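Local atomic coordinates of hydroxyindole o-methyltransferase (Homo sapiens, PDB entry 4A6D), a protein that catalyses the last step of melatonin synthesis, transferring the methyl group of S-adenosylmethionine to N-acetylserotonin. Residues F180-L193 / F237-A251. Numbering follows the deposited sequence.
With SAM (S-adenosylmethionine), chain D.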
loop_
_atom_site.group_PDB
_atom_site.type_symbol
_atom_site.label_atom_id
_atom_site.label_comp_id
_atom_site.label_asym_id
_atom_site.label_seq_id
_atom_site.Cartn_x
_atom_site.Cartn_y
_atom_site.Cartn_z
ATOM N N PHE A 180 -36.266 -22.612 -3.680
ATOM C CA PHE A 180 -35.694 -22.818 -5.008
ATOM C C PHE A 180 -34.967 -24.157 -5.018
ATOM O O PHE A 180 -33.770 -24.200 -4.749
ATOM C CB PHE A 180 -34.706 -21.682 -5.323
ATOM C CG PHE A 180 -35.240 -20.286 -5.134
ATOM C CD1 PHE A 180 -36.184 -19.758 -6.012
ATOM C CD2 PHE A 180 -34.746 -19.467 -4.120
ATOM C CE1 PHE A 180 -36.645 -18.447 -5.863
ATOM C CE2 PHE A 180 -35.218 -18.156 -3.957
ATOM C CZ PHE A 180 -36.170 -17.657 -4.825
ATOM N N PRO A 181 -35.656 -25.266 -5.284
ATOM C CA PRO A 181 -34.976 -26.575 -5.268
ATOM C C PRO A 181 -33.790 -26.727 -6.220
ATOM O O PRO A 181 -32.820 -27.384 -5.881
ATOM C CB PRO A 181 -36.098 -27.558 -5.635
ATOM C CG PRO A 181 -37.346 -26.835 -5.381
ATOM C CD PRO A 181 -37.078 -25.414 -5.663
ATOM N N LEU A 182 -33.876 -26.142 -7.405
ATOM C CA LEU A 182 -32.823 -26.248 -8.396
ATOM C C LEU A 182 -32.142 -24.885 -8.580
ATOM O O LEU A 182 -32.821 -23.869 -8.760
ATOM C CB LEU A 182 -33.410 -26.851 -9.675
ATOM C CG LEU A 182 -32.591 -26.941 -10.965
ATOM C CD1 LEU A 182 -31.197 -27.573 -10.756
ATOM C CD2 LEU A 182 -33.382 -27.690 -12.020
ATOM N N MET A 183 -30.798 -24.856 -8.445
ATOM C CA MET A 183 -30.036 -23.603 -8.517
ATOM C C MET A 183 -28.946 -23.605 -9.563
ATOM O O MET A 183 -28.451 -24.661 -9.944
ATOM C CB MET A 183 -29.416 -23.261 -7.148
ATOM C CG MET A 183 -30.402 -23.183 -6.028
ATOM S SD MET A 183 -29.569 -22.666 -4.521
ATOM C CE MET A 183 -30.903 -22.784 -3.353
ATOM N N CYS A 184 -28.520 -22.409 -9.981
ATOM C CA CYS A 184 -27.407 -22.272 -10.922
ATOM C C CYS A 184 -26.513 -21.111 -10.509
ATOM O O CYS A 184 -26.990 -19.981 -10.386
ATOM C CB CYS A 184 -27.871 -22.148 -12.374
ATOM S SG CYS A 184 -26.516 -21.908 -13.559
ATOM N N ASP A 185 -25.227 -21.403 -10.252
ATOM C CA ASP A 185 -24.238 -20.367 -9.905
ATOM C C ASP A 185 -23.550 -19.937 -11.193
ATOM O O ASP A 185 -22.713 -20.673 -11.728
ATOM C CB ASP A 185 -23.211 -20.845 -8.858
ATOM C CG ASP A 185 -22.437 -19.713 -8.196
ATOM O OD1 ASP A 185 -22.650 -18.537 -8.578
ATOM O OD2 ASP A 185 -21.591 -20.001 -7.318
ATOM N N LEU A 186 -23.996 -18.794 -11.745
ATOM C CA LEU A 186 -23.487 -18.257 -13.012
ATOM C C LEU A 186 -22.188 -17.581 -12.770
ATOM O O LEU A 186 -22.154 -16.565 -12.074
ATOM C CB LEU A 186 -24.491 -17.274 -13.620
ATOM C CG LEU A 186 -25.781 -17.864 -14.140
ATOM C CD1 LEU A 186 -26.792 -16.794 -14.314
ATOM C CD2 LEU A 186 -25.563 -18.567 -15.453
ATOM N N GLY A 187 -21.114 -18.155 -13.292
ATOM C CA GLY A 187 -19.770 -17.637 -13.057
ATOM C C GLY A 187 -19.332 -18.136 -11.702
ATOM O O GLY A 187 -18.685 -17.413 -10.953
ATOM N N GLY A 188 -19.742 -19.361 -11.375
ATOM C CA GLY A 188 -19.491 -19.992 -10.083
ATOM C C GLY A 188 -18.062 -20.362 -9.747
ATOM O O GLY A 188 -17.793 -20.765 -8.611
ATOM N N GLY A 189 -17.161 -20.261 -10.731
ATOM C CA GLY A 189 -15.736 -20.555 -10.567
ATOM C C GLY A 189 -15.444 -21.975 -10.128
ATOM O O GLY A 189 -15.950 -22.932 -10.721
ATOM N N ALA A 190 -14.658 -22.109 -9.043
ATOM C CA ALA A 190 -14.254 -23.393 -8.445
ATOM C C ALA A 190 -15.414 -24.141 -7.756
ATOM O O ALA A 190 -15.280 -25.334 -7.474
ATOM C CB ALA A 190 -13.111 -23.174 -7.463
ATOM N N GLY A 191 -16.516 -23.427 -7.489
ATOM C CA GLY A 191 -17.717 -23.962 -6.854
ATOM C C GLY A 191 -17.763 -23.910 -5.339
ATOM O O GLY A 191 -18.534 -24.654 -4.727
ATOM N N ALA A 192 -16.943 -23.030 -4.718
ATOM C CA ALA A 192 -16.858 -22.864 -3.265
ATOM C C ALA A 192 -18.206 -22.444 -2.665
ATOM O O ALA A 192 -18.686 -23.088 -1.726
ATOM C CB ALA A 192 -15.787 -21.851 -2.918
ATOM N N LEU A 193 -18.833 -21.402 -3.247
ATOM C CA LEU A 193 -20.129 -20.903 -2.818
ATOM C C LEU A 193 -21.208 -21.988 -2.974
ATOM O O LEU A 193 -22.010 -22.185 -2.064
ATOM C CB LEU A 193 -20.479 -19.608 -3.574
ATOM C CG LEU A 193 -21.530 -18.685 -2.944
ATOM C CD1 LEU A 193 -21.127 -18.214 -1.527
ATOM C CD2 LEU A 193 -21.794 -17.510 -3.837
ATOM N N PHE A 237 -22.102 -17.325 -20.559
ATOM C CA PHE A 237 -23.423 -16.835 -20.143
ATOM C C PHE A 237 -24.057 -15.708 -20.983
ATOM O O PHE A 237 -25.273 -15.482 -20.906
ATOM C CB PHE A 237 -23.569 -16.654 -18.631
ATOM C CG PHE A 237 -22.552 -15.798 -17.913
ATOM C CD1 PHE A 237 -22.107 -14.595 -18.467
ATOM C CD2 PHE A 237 -22.108 -16.142 -16.644
ATOM C CE1 PHE A 237 -21.234 -13.763 -17.765
ATOM C CE2 PHE A 237 -21.198 -15.329 -15.962
ATOM C CZ PHE A 237 -20.755 -14.152 -16.537
ATOM N N PHE A 238 -23.255 -15.090 -21.867
ATOM C CA PHE A 238 -23.733 -14.048 -22.782
ATOM C C PHE A 238 -24.385 -14.587 -24.025
ATOM O O PHE A 238 -25.073 -13.827 -24.698
ATOM C CB PHE A 238 -22.616 -13.052 -23.155
ATOM C CG PHE A 238 -22.232 -12.152 -22.011
ATOM C CD1 PHE A 238 -23.147 -11.251 -21.477
ATOM C CD2 PHE A 238 -20.972 -12.234 -21.437
ATOM C CE1 PHE A 238 -22.808 -10.452 -20.382
ATOM C CE2 PHE A 238 -20.619 -11.411 -20.365
ATOM C CZ PHE A 238 -21.552 -10.549 -19.821
ATOM N N LYS A 239 -24.203 -15.881 -24.351
ATOM C CA LYS A 239 -24.791 -16.407 -25.578
ATOM C C LYS A 239 -25.256 -17.865 -25.547
ATOM O O LYS A 239 -26.123 -18.235 -26.346
ATOM C CB LYS A 239 -23.875 -16.136 -26.783
ATOM C CG LYS A 239 -22.384 -16.311 -26.490
ATOM C CD LYS A 239 -21.502 -15.814 -27.619
ATOM C CE LYS A 239 -21.069 -14.373 -27.472
ATOM N NZ LYS A 239 -20.127 -13.976 -28.566
ATOM N N ASP A 240 -24.695 -18.693 -24.645
ATOM C CA ASP A 240 -25.059 -20.114 -24.568
ATOM C C ASP A 240 -26.373 -20.363 -23.859
ATOM O O ASP A 240 -26.801 -19.474 -23.139
ATOM C CB ASP A 240 -23.945 -20.882 -23.864
ATOM C CG ASP A 240 -22.698 -21.044 -24.702
ATOM O OD1 ASP A 240 -22.761 -20.771 -25.921
ATOM O OD2 ASP A 240 -21.699 -21.538 -24.170
ATOM N N PRO A 241 -27.075 -21.524 -24.017
ATOM C CA PRO A 241 -28.304 -21.716 -23.211
ATOM C C PRO A 241 -27.891 -21.918 -21.747
ATOM O O PRO A 241 -26.846 -22.543 -21.472
ATOM C CB PRO A 241 -28.964 -22.954 -23.821
ATOM C CG PRO A 241 -27.847 -23.695 -24.480
ATOM C CD PRO A 241 -26.759 -22.722 -24.827
ATOM N N LEU A 242 -28.643 -21.302 -20.816
ATOM C CA LEU A 242 -28.314 -21.418 -19.391
ATOM C C LEU A 242 -28.914 -22.706 -18.860
ATOM O O LEU A 242 -29.956 -23.147 -19.374
ATOM C CB LEU A 242 -28.813 -20.219 -18.555
ATOM C CG LEU A 242 -28.485 -18.784 -19.014
ATOM C CD1 LEU A 242 -29.205 -17.768 -18.132
ATOM C CD2 LEU A 242 -27.023 -18.524 -19.030
ATOM N N PRO A 243 -28.262 -23.349 -17.859
ATOM C CA PRO A 243 -28.874 -24.556 -17.233
ATOM C C PRO A 243 -30.252 -24.194 -16.660
ATOM O O PRO A 243 -30.421 -23.048 -16.247
ATOM C CB PRO A 243 -27.892 -24.895 -16.095
ATOM C CG PRO A 243 -26.596 -24.199 -16.485
ATOM C CD PRO A 243 -27.029 -22.943 -17.155
ATOM N N GLU A 244 -31.244 -25.116 -16.673
ATOM C CA GLU A 244 -32.576 -24.823 -16.102
ATOM C C GLU A 244 -32.415 -24.729 -14.617
ATOM O O GLU A 244 -31.661 -25.517 -14.031
ATOM C CB GLU A 244 -33.629 -25.878 -16.456
ATOM C CG GLU A 244 -34.369 -25.560 -17.748
ATOM C CD GLU A 244 -34.367 -26.685 -18.774
ATOM O OE1 GLU A 244 -33.295 -26.953 -19.370
ATOM O OE2 GLU A 244 -35.440 -27.300 -18.981
ATOM N N ALA A 245 -33.031 -23.705 -14.018
ATOM C CA ALA A 245 -32.895 -23.431 -12.586
ATOM C C ALA A 245 -34.051 -22.570 -12.105
ATOM O O ALA A 245 -34.669 -21.848 -12.900
ATOM C CB ALA A 245 -31.572 -22.717 -12.304
ATOM N N ASP A 246 -34.347 -22.669 -10.798
ATOM C CA ASP A 246 -35.404 -21.913 -10.136
ATOM C C ASP A 246 -34.770 -20.637 -9.645
ATOM O O ASP A 246 -35.440 -19.609 -9.579
ATOM C CB ASP A 246 -35.989 -22.720 -8.951
ATOM C CG ASP A 246 -36.558 -24.065 -9.358
ATOM O OD1 ASP A 246 -37.428 -24.093 -10.240
ATOM O OD2 ASP A 246 -36.127 -25.089 -8.795
ATOM N N LEU A 247 -33.460 -20.713 -9.316
ATOM C CA LEU A 247 -32.639 -19.592 -8.837
ATOM C C LEU A 247 -31.321 -19.491 -9.585
ATOM O O LEU A 247 -30.569 -20.473 -9.679
ATOM C CB LEU A 247 -32.396 -19.710 -7.322
ATOM C CG LEU A 247 -31.554 -18.633 -6.643
ATOM C CD1 LEU A 247 -32.315 -17.339 -6.495
ATOM C CD2 LEU A 247 -31.057 -19.108 -5.300
ATOM N N TYR A 248 -31.033 -18.290 -10.099
ATOM C CA TYR A 248 -29.734 -17.975 -10.708
ATOM C C TYR A 248 -28.958 -17.091 -9.725
ATOM O O TYR A 248 -29.508 -16.102 -9.237
ATOM C CB TYR A 248 -29.905 -17.318 -12.090
ATOM C CG TYR A 248 -30.461 -18.300 -13.108
ATOM C CD1 TYR A 248 -29.615 -19.146 -13.825
ATOM C CD2 TYR A 248 -31.837 -18.458 -13.277
ATOM C CE1 TYR A 248 -30.119 -20.103 -14.696
ATOM C CE2 TYR A 248 -32.355 -19.413 -14.161
ATOM C CZ TYR A 248 -31.488 -20.233 -14.860
ATOM O OH TYR A 248 -31.969 -21.130 -15.773
ATOM N N ILE A 249 -27.724 -17.490 -9.363
ATOM C CA ILE A 249 -26.870 -16.749 -8.417
ATOM C C ILE A 249 -25.790 -15.997 -9.178
ATOM O O ILE A 249 -25.084 -16.604 -9.976
ATOM C CB ILE A 249 -26.252 -17.670 -7.322
ATOM C CG1 ILE A 249 -27.335 -18.560 -6.637
ATOM C CG2 ILE A 249 -25.397 -16.865 -6.310
ATOM C CD1 ILE A 249 -26.805 -19.645 -5.610
ATOM N N LEU A 250 -25.662 -14.687 -8.950
ATOM C CA LEU A 250 -24.600 -13.890 -9.585
ATOM C C LEU A 250 -23.729 -13.270 -8.482
ATOM O O LEU A 250 -24.078 -12.210 -7.940
ATOM C CB LEU A 250 -25.144 -12.795 -10.531
ATOM C CG LEU A 250 -25.705 -13.182 -11.898
ATOM C CD1 LEU A 250 -26.322 -11.972 -12.560
ATOM C CD2 LEU A 250 -24.626 -13.698 -12.822
ATOM N N ALA A 251 -22.668 -13.997 -8.060
ATOM C CA ALA A 251 -21.751 -13.525 -6.993
ATOM C C ALA A 251 -20.506 -12.966 -7.663
ATOM O O ALA A 251 -19.816 -13.685 -8.396
ATOM C CB ALA A 251 -21.389 -14.655 -6.038
HETATM N N SAM D . -18.707 -16.246 -8.411
HETATM C CA SAM D . -17.297 -16.451 -8.013
HETATM C C SAM D . -16.855 -15.853 -6.661
HETATM O O SAM D . -17.445 -14.874 -6.251
HETATM O OXT SAM D . -15.906 -16.325 -5.956
HETATM C CB SAM D . -16.448 -15.989 -9.170
HETATM C CG SAM D . -16.467 -14.470 -9.380
HETATM S SD SAM D . -15.301 -14.074 -10.733
HETATM C CE SAM D . -15.097 -12.358 -10.485
HETATM C "C5'" SAM D . -16.378 -13.911 -12.194
HETATM C "C4'" SAM D . -16.573 -15.341 -12.720
HETATM O "O4'" SAM D . -17.316 -15.191 -13.916
HETATM C "C3'" SAM D . -15.210 -16.040 -13.099
HETATM O "O3'" SAM D . -15.118 -17.352 -12.518
HETATM C "C2'" SAM D . -15.250 -16.021 -14.662
HETATM O "O2'" SAM D . -14.567 -17.063 -15.358
HETATM C "C1'" SAM D . -16.767 -16.092 -14.913
HETATM N N9 SAM D . -17.146 -15.612 -16.258
HETATM C C8 SAM D . -16.702 -14.447 -16.879
HETATM N N7 SAM D . -17.248 -14.333 -18.053
HETATM C C5 SAM D . -18.040 -15.449 -18.302
HETATM C C6 SAM D . -18.839 -15.908 -19.365
HETATM N N6 SAM D . -18.990 -15.120 -20.457
HETATM N N1 SAM D . -19.536 -17.092 -19.232
HETATM C C2 SAM D . -19.389 -17.875 -18.153
HETATM N N3 SAM D . -18.623 -17.467 -17.131
HETATM C C4 SAM D . -17.995 -16.274 -17.129
HETATM O O HOH W 1 -21.729 -16.143 -9.389
#
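I249 N donates to C184 O, and C184 N to L247 O, where strands 182-186 and 247-251 lie parallel at the centre of the Rossmann-like methyltransferase sheet; their axes come within 4.7 Å and diverge by 25°. The glycine-rich turn after the first strand and the C-terminal end of the second bind S-adenosylmethionine, as expected of this fold: SAM N donates to both G187 O and A251 O. A water there accepts from A251 N and lies within hydrogen-bonding distance of D185 OD1 and L186 O, perhaps not serving both.

Packing is tight on the face carrying C184 and Y248. C184 CB lies 3.7 Å from A245 CB, while SG, set anti to the backbone N (chi1 178°), reaches P243 CG at 3.7 Å. L186 CD1 meets Y248 CD1 obliquely, and L186 CB touches both L250 CD2 (3.7 Å) and F237 CD2 (4.0 Å). One face of the F237 ring covers the adenine, with SAM N1 3.5 Å above its plane, and G187 N sits at its edge. Cut back to an alanine, F237 would keep its backbone bond to SAM N1, but the adenine would probably lose this cover and a gap would open beside L186 CB.

The other end is more solvent-accessible: P181 and E244 are exposed, L182 and D246 partly so. L182 O accepts from both D246 N and L247 N, and F180, itself buried, receives L247 CD1 over one ring face, 15° off the normal. The D246 carboxylate is shared: OD1 forms a salt bridge with K274, whereas OD2 takes the L182 N-H on its anti lone pair at 2.8 Å.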